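Local coordinates for protein L-serine ammonia-lyase (Rhizomucor miehei CAU432, PDB 5C3U) that binds pyridoxal-5'-phosphate and belongs to the family of pyridoxal-phosphate-dependent enzymes, at residues V131-L136 and G141-S146; T158-L163 and M190-A195; D260-D265 and A285-Y290. All coordinates share one frame; numbering follows the deposited sequence.

Interaction 1 of 3, residues V131-L136 and G141-S146; sequences VHARKL and GIYVPS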
# COMPACT_ATOMS: atom_id res chain seq x y z
N VAL A 131 -0.60 -15.50 -11.49
CA VAL A 131 -1.11 -16.83 -11.85
C VAL A 131 0.06 -17.70 -12.31
O VAL A 131 0.19 -18.83 -11.86
CB VAL A 131 -2.26 -16.77 -12.89
CG1 VAL A 131 -2.44 -18.11 -13.60
CG2 VAL A 131 -3.56 -16.35 -12.21
N HIS A 132 0.92 -17.13 -13.15
CA HIS A 132 2.10 -17.82 -13.63
C HIS A 132 3.09 -18.11 -12.52
O HIS A 132 3.54 -19.25 -12.37
CB HIS A 132 2.78 -17.00 -14.71
CG HIS A 132 3.85 -17.75 -15.45
ND1 HIS A 132 3.59 -18.81 -16.24
CD2 HIS A 132 5.23 -17.57 -15.48
CE1 HIS A 132 4.74 -19.28 -16.76
NE2 HIS A 132 5.74 -18.51 -16.30
N ALA A 133 3.41 -17.09 -11.72
CA ALA A 133 4.31 -17.30 -10.58
C ALA A 133 3.86 -18.43 -9.66
O ALA A 133 4.68 -19.22 -9.19
CB ALA A 133 4.50 -16.01 -9.78
N ARG A 134 2.56 -18.53 -9.41
CA ARG A 134 2.06 -19.58 -8.53
C ARG A 134 2.38 -20.98 -9.00
O ARG A 134 2.62 -21.87 -8.17
CB ARG A 134 0.57 -19.42 -8.26
CG ARG A 134 0.29 -18.28 -7.29
CD ARG A 134 -1.19 -18.19 -6.93
NE ARG A 134 -1.43 -17.07 -6.02
CZ ARG A 134 -1.23 -17.12 -4.70
NH1 ARG A 134 -1.45 -16.04 -3.95
NH2 ARG A 134 -0.80 -18.23 -4.14
N LYS A 135 2.44 -21.17 -10.32
CA LYS A 135 2.79 -22.47 -10.91
C LYS A 135 4.30 -22.79 -10.88
O LYS A 135 4.71 -23.86 -11.32
CB LYS A 135 2.33 -22.57 -12.37
CG LYS A 135 1.02 -21.89 -12.74
CD LYS A 135 -0.20 -22.72 -12.44
CE LYS A 135 -1.36 -22.29 -13.33
NZ LYS A 135 -2.67 -22.59 -12.68
N LEU A 136 5.11 -21.86 -10.36
CA LEU A 136 6.57 -22.06 -10.33
C LEU A 136 7.09 -22.50 -8.98
O LEU A 136 8.30 -22.66 -8.79
CB LEU A 136 7.29 -20.77 -10.73
CG LEU A 136 6.93 -20.18 -12.09
CD1 LEU A 136 7.87 -19.03 -12.41
CD2 LEU A 136 7.01 -21.26 -13.17
N GLY A 141 9.88 -24.10 -2.25
CA GLY A 141 9.56 -22.72 -2.62
C GLY A 141 8.44 -22.20 -1.76
O GLY A 141 7.62 -22.97 -1.27
N ILE A 142 8.39 -20.89 -1.56
CA ILE A 142 7.33 -20.30 -0.77
C ILE A 142 6.79 -19.11 -1.57
O ILE A 142 7.55 -18.21 -1.92
CB ILE A 142 7.82 -19.86 0.63
CG1 ILE A 142 6.81 -18.99 1.35
CG2 ILE A 142 9.13 -19.12 0.54
CD1 ILE A 142 5.58 -19.74 1.80
N TYR A 143 5.50 -19.16 -1.86
CA TYR A 143 4.85 -18.05 -2.54
C TYR A 143 4.61 -16.89 -1.56
O TYR A 143 4.16 -17.10 -0.43
CB TYR A 143 3.52 -18.44 -3.23
CG TYR A 143 3.14 -17.35 -4.17
CD1 TYR A 143 3.78 -17.24 -5.41
CD2 TYR A 143 2.25 -16.33 -3.78
CE1 TYR A 143 3.50 -16.21 -6.28
CE2 TYR A 143 1.96 -15.27 -4.66
CZ TYR A 143 2.61 -15.22 -5.89
OH TYR A 143 2.38 -14.19 -6.78
N VAL A 144 4.92 -15.67 -1.99
CA VAL A 144 4.75 -14.49 -1.15
C VAL A 144 3.54 -13.70 -1.63
O VAL A 144 3.57 -13.09 -2.71
CB VAL A 144 5.99 -13.57 -1.17
CG1 VAL A 144 5.79 -12.41 -0.18
CG2 VAL A 144 7.23 -14.35 -0.78
N PRO A 145 2.44 -13.75 -0.87
CA PRO A 145 1.28 -13.00 -1.34
C PRO A 145 1.47 -11.50 -1.07
O PRO A 145 2.37 -11.12 -0.34
CB PRO A 145 0.13 -13.57 -0.50
CG PRO A 145 0.77 -14.12 0.73
CD PRO A 145 2.26 -14.29 0.49
N SER A 146 0.64 -10.65 -1.67
CA SER A 146 0.81 -9.21 -1.47
C SER A 146 0.13 -8.72 -0.18
O SER A 146 0.55 -7.72 0.40
CB SER A 146 0.27 -8.45 -2.69
OG SER A 146 -1.14 -8.64 -2.78
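Arg134 and Ala133 meet Tyr143 in a mixed apolar and CH-pi contact that packs helix 126-134 against strand 141-143, an outer strand of the four-stranded parallel sheet. Tyr143 is approached in two ways. Over one face of its ring lies the aliphatic part of Arg134: CG sits 4.0 Å from the centroid of the Tyr143 ring, only 11° off the normal, so its hydrogens are directed at the pi cloud. Into the edge of the same ring, in its plane, comes Ala133, whose CB is 3.6 Å from Tyr143 CE1.

From CG the arginine chain runs extended to NE and passes across the ring at about a right angle to the tyrosine side chain. Its guanidinium then ends over the CD2-CE2 side, with Arg134 NH2 3.6 Å from Tyr143 CD2. The two planes are inclined by 36°, which makes this a tilted overlap and not a flat stack. A salt bridge from NH1 to Glu130, one turn back along the helix, holds the charged end.

Helix 126-134 is the connection of a beta-alpha-beta crossover: it leaves strand 118-121 at one border of the sheet and delivers the chain to strand 141-143 at the other, passing over the two strands between. Ala133 also rests on Val99 of the intervening strand 95-100. Tyr143 reaches the helix with its CG anti to the backbone N (chi1 -165°), and its hydroxyl is hydrogen-bonded to Ser77 OG and Gly76 N beyond strand 72-75, which fixes the far end of the ring.

Interaction 2 of 3, residues T158-L163 and M190-A195; sequences TIVQEL and MGLQEA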
# COMPACT_ATOMS: atom_id res chain seq x y z
N THR A 158 3.19 -2.37 12.48
CA THR A 158 4.29 -1.57 13.01
C THR A 158 4.12 -0.08 12.68
O THR A 158 4.63 0.78 13.41
CB THR A 158 5.68 -2.09 12.56
OG1 THR A 158 5.80 -1.99 11.13
CG2 THR A 158 5.92 -3.53 13.00
N ILE A 159 3.43 0.24 11.59
CA ILE A 159 3.20 1.65 11.25
C ILE A 159 2.49 2.43 12.38
O ILE A 159 2.77 3.63 12.59
CB ILE A 159 2.50 1.78 9.87
CG1 ILE A 159 2.87 3.12 9.20
CG2 ILE A 159 0.99 1.53 9.99
CD1 ILE A 159 2.44 3.22 7.75
N VAL A 160 1.61 1.76 13.12
CA VAL A 160 0.79 2.46 14.12
C VAL A 160 1.57 2.71 15.41
O VAL A 160 1.46 3.79 16.00
CB VAL A 160 -0.55 1.74 14.37
CG1 VAL A 160 -1.31 2.42 15.50
CG2 VAL A 160 -1.37 1.74 13.09
N GLN A 161 2.40 1.74 15.80
CA GLN A 161 3.33 1.90 16.91
C GLN A 161 4.22 3.12 16.70
O GLN A 161 4.43 3.92 17.63
CB GLN A 161 4.16 0.63 17.10
N GLU A 162 4.73 3.29 15.48
CA GLU A 162 5.48 4.49 15.12
C GLU A 162 4.63 5.76 15.22
O GLU A 162 5.06 6.75 15.82
CB GLU A 162 6.06 4.36 13.71
CG GLU A 162 7.35 3.56 13.63
CD GLU A 162 7.82 3.31 12.20
OE1 GLU A 162 8.29 2.17 11.93
OE2 GLU A 162 7.74 4.24 11.35
N LEU A 163 3.42 5.72 14.65
CA LEU A 163 2.52 6.87 14.64
C LEU A 163 2.19 7.37 16.04
O LEU A 163 2.15 8.58 16.27
CB LEU A 163 1.22 6.54 13.90
CG LEU A 163 1.21 6.50 12.38
CD1 LEU A 163 -0.25 6.36 11.93
CD2 LEU A 163 1.84 7.76 11.78
N MET A 190 -5.50 -3.44 13.28
CA MET A 190 -4.92 -4.25 14.36
C MET A 190 -3.95 -3.46 15.24
O MET A 190 -3.98 -3.58 16.46
CB MET A 190 -4.26 -5.52 13.81
CG MET A 190 -5.28 -6.53 13.32
SD MET A 190 -4.58 -7.87 12.33
CE MET A 190 -5.51 -9.23 13.04
N GLY A 191 -3.09 -2.66 14.60
CA GLY A 191 -2.22 -1.72 15.33
C GLY A 191 -2.98 -0.74 16.21
O GLY A 191 -2.56 -0.45 17.34
N LEU A 192 -4.11 -0.23 15.70
CA LEU A 192 -4.92 0.74 16.45
C LEU A 192 -5.55 0.10 17.69
O LEU A 192 -5.60 0.70 18.76
CB LEU A 192 -6.01 1.36 15.55
CG LEU A 192 -5.53 2.35 14.47
CD1 LEU A 192 -6.70 2.73 13.58
CD2 LEU A 192 -4.91 3.59 15.08
N GLN A 193 -6.01 -1.14 17.55
CA GLN A 193 -6.52 -1.89 18.71
C GLN A 193 -5.42 -2.15 19.76
O GLN A 193 -5.65 -1.96 20.95
CB GLN A 193 -7.24 -3.16 18.26
CG GLN A 193 -8.46 -2.85 17.41
CD GLN A 193 -9.15 -4.08 16.85
OE1 GLN A 193 -8.62 -5.20 16.91
NE2 GLN A 193 -10.35 -3.89 16.29
N GLU A 194 -4.23 -2.55 19.31
CA GLU A 194 -3.09 -2.73 20.20
C GLU A 194 -2.63 -1.45 20.91
O GLU A 194 -2.17 -1.52 22.06
CB GLU A 194 -1.91 -3.38 19.46
N ALA A 195 -2.75 -0.31 20.23
CA ALA A 195 -2.36 1.00 20.77
C ALA A 195 -3.42 1.63 21.69
O ALA A 195 -3.22 2.72 22.23
CB ALA A 195 -2.05 1.96 19.63
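Val160 points toward helix 183-194 and sets its CG1 methyl against the backbone of Gly191; Leu192 and Ala195 meet that same CG1. The valine is turned with CG1 anti to its own N (chi1 175°), which carries that branch across the gap between helix 150-166 and helix 183-194. CG1 comes to rest 3.6 Å from Gly191 O, and an equal distance from the carbonyl carbon behind it, while Val160 CB stands 4.0 Å from Gly191 CA. It is thus a branched side chain laid against bare main chain, and with no side chain on Gly191 the backbones draw in to 5.3 Å between Val160 CA and Gly191 CA.

Leu192 starts off along the flank of its helix, but its isobutyl end swings back and brings CD2 to 3.8 Å from Val160 CG1. Ala195 closes in from the end of the helix, more loosely, its CB 4.2 Å from Val160 CG1.

The two helices flank strand 174-178 in the chain, and Leu163 and Leu192 both lie on Ile175 of that strand, so the pair forms part of one helical layer on the larger, six-stranded sheet. Helix 183-194 is itself the connection of a beta-alpha-beta crossover from strand 174-178 to its neighbour 202-207. Elsewhere on helix 150-166, Glu162 makes salt bridges to Lys41 and Arg54.

Gly191 O, though touched by the methyl, is already bonded within its helix to Ala195 N, at 2.9 Å. No hydrogen bond joins the two segments; their contact is dispersive and buried, and its closeness rests on the fit of one methyl group to glycine backbone.

Interaction 3 of 3, residues D260-D265 and A285-Y290; sequences DAMAAD and ALSLCY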
# COMPACT_ATOMS: atom_id res chain seq x y z
N ASP A 260 -9.78 7.95 -11.04
CA ASP A 260 -8.39 7.97 -11.53
C ASP A 260 -7.90 9.40 -11.71
O ASP A 260 -6.73 9.70 -11.44
CB ASP A 260 -8.27 7.16 -12.81
CG ASP A 260 -8.05 5.67 -12.54
OD1 ASP A 260 -8.13 5.23 -11.37
OD2 ASP A 260 -7.80 4.92 -13.52
N ALA A 261 -8.78 10.30 -12.17
CA ALA A 261 -8.41 11.70 -12.37
C ALA A 261 -8.03 12.37 -11.05
O ALA A 261 -7.06 13.13 -10.99
CB ALA A 261 -9.50 12.49 -13.09
N MET A 262 -8.77 12.08 -9.98
CA MET A 262 -8.43 12.63 -8.66
C MET A 262 -7.09 12.09 -8.17
O MET A 262 -6.26 12.84 -7.66
CB MET A 262 -9.51 12.29 -7.63
CG MET A 262 -10.76 13.11 -7.80
SD MET A 262 -12.16 12.40 -6.90
CE MET A 262 -11.64 12.67 -5.23
N ALA A 263 -6.88 10.78 -8.34
CA ALA A 263 -5.63 10.16 -7.90
C ALA A 263 -4.45 10.72 -8.70
O ALA A 263 -3.40 10.98 -8.13
CB ALA A 263 -5.70 8.63 -8.05
N ALA A 264 -4.65 10.92 -10.00
CA ALA A 264 -3.57 11.42 -10.86
C ALA A 264 -3.22 12.87 -10.49
O ALA A 264 -2.04 13.28 -10.46
CB ALA A 264 -3.99 11.35 -12.31
N ASP A 265 -4.24 13.65 -10.23
CA ASP A 265 -4.01 15.04 -9.86
C ASP A 265 -3.25 15.10 -8.53
O ASP A 265 -2.37 15.95 -8.35
CB ASP A 265 -5.33 15.82 -9.76
CG ASP A 265 -5.11 17.31 -9.84
OD1 ASP A 265 -4.35 17.78 -10.72
OD2 ASP A 265 -5.69 18.03 -9.01
N ALA A 285 -5.11 8.24 -1.65
CA ALA A 285 -5.26 8.71 -0.27
C ALA A 285 -5.04 10.22 -0.15
O ALA A 285 -5.80 10.91 0.51
CB ALA A 285 -4.35 7.96 0.67
N LEU A 286 -4.00 10.72 -0.82
CA LEU A 286 -3.71 12.15 -0.82
C LEU A 286 -4.84 12.99 -1.42
O LEU A 286 -5.04 14.16 -1.04
CB LEU A 286 -2.40 12.41 -1.60
CG LEU A 286 -1.10 12.00 -0.89
CD1 LEU A 286 0.09 11.87 -1.84
CD2 LEU A 286 -0.75 13.02 0.19
N SER A 287 -5.59 12.39 -2.34
CA SER A 287 -6.63 13.12 -3.06
C SER A 287 -7.76 13.60 -2.14
O SER A 287 -8.38 14.63 -2.41
CB SER A 287 -7.17 12.32 -4.26
OG SER A 287 -8.14 11.37 -3.88
N LEU A 288 -7.97 12.90 -1.03
CA LEU A 288 -8.99 13.34 -0.08
C LEU A 288 -8.62 14.69 0.52
O LEU A 288 -9.50 15.51 0.82
CB LEU A 288 -9.25 12.31 1.02
CG LEU A 288 -9.77 10.95 0.56
CD1 LEU A 288 -10.26 10.21 1.79
CD2 LEU A 288 -10.89 11.08 -0.46
N CYS A 289 -7.32 14.95 0.67
CA CYS A 289 -6.86 16.22 1.20
C CYS A 289 -6.86 17.32 0.15
O CYS A 289 -7.39 18.42 0.39
CB CYS A 289 -5.48 16.07 1.85
SG CYS A 289 -5.58 15.00 3.30
N TYR A 290 -6.29 17.01 -1.01
CA TYR A 290 -6.17 17.98 -2.09
C TYR A 290 -7.53 18.45 -2.61
O TYR A 290 -7.68 19.61 -2.98
CB TYR A 290 -5.32 17.41 -3.22
CG TYR A 290 -3.84 17.49 -2.94
CD1 TYR A 290 -3.24 18.72 -2.65
CD2 TYR A 290 -3.03 16.34 -3.00
CE1 TYR A 290 -1.87 18.81 -2.42
CE2 TYR A 290 -1.66 16.43 -2.76
CZ TYR A 290 -1.10 17.67 -2.47
OH TYR A 290 0.25 17.81 -2.25
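Leu286 O takes two backbone N-H groups, from Cys289 N at 3.0 Å and from Tyr290 N at 3.1 Å, in the turn of helix 280-290 that carries Ser287 against Met262. This doubled acceptance mixes 3-10 and alpha bonding.

Ser287 meets the other helix with its CB, which lies 3.6 Å from Met262 O. The hydroxyl is turned back toward its own helix: chi1 of 82° places OG between the backbone N and the carbonyl carbon, where it hydrogen-bonds to Ala284 O. Met262 comes alongside from the flank of helix 260-274. Its chain is bent at the thioether (chi3 68°), and the bend brings the terminal methyl round so that CE is 4.0 Å from Ser287 OG. The same oxygen lies 4.1 Å from Met262 CB, so methylene and methyl both border the serine. Ala263 adds only a marginal approach through its backbone N.

Helix 260-274 follows strand 253-258, an outer strand of the six-stranded sheet, while helix 280-290 lies directly on that sheet, with Ala285, Leu288 and Cys289 against Ile176 of strand 174-178. The contact thus joins the helix after the border strand to one packed on the sheet. Farther along, Ser287 and Tyr290 also touch Ala266, and the Tyr290 hydroxyl is hydrogen-bonded to Asp273.

Between the two segments themselves there is no hydrogen bond. Because the hydroxyl is satisfied within its own helix, Ser287 meets Met262 through contacts of its CB and OG that are not hydrogen bonds, and the junction is held by van der Waals contact.

In the fold
From the N terminus the contacts come in series; none nests in or crosses another. Interaction 1 closes the short loop between helix 126-134 and strand 141-143 and belongs to the smaller, four-stranded domain. The chain then passes into helix 150-166, and interaction 2 closes a longer loop around strand 174-178, tying two helices on one face of the six-stranded sheet. Interaction 3 joins helices 260-274 and 280-290, closing the loop between them, on the other face of that sheet. Interactions 1 and 3 lie on opposite sides of the chain's centre, their centres about 32 Å apart. Pyridoxal-5'-phosphate lies between the two domains, as in fold type II enzymes.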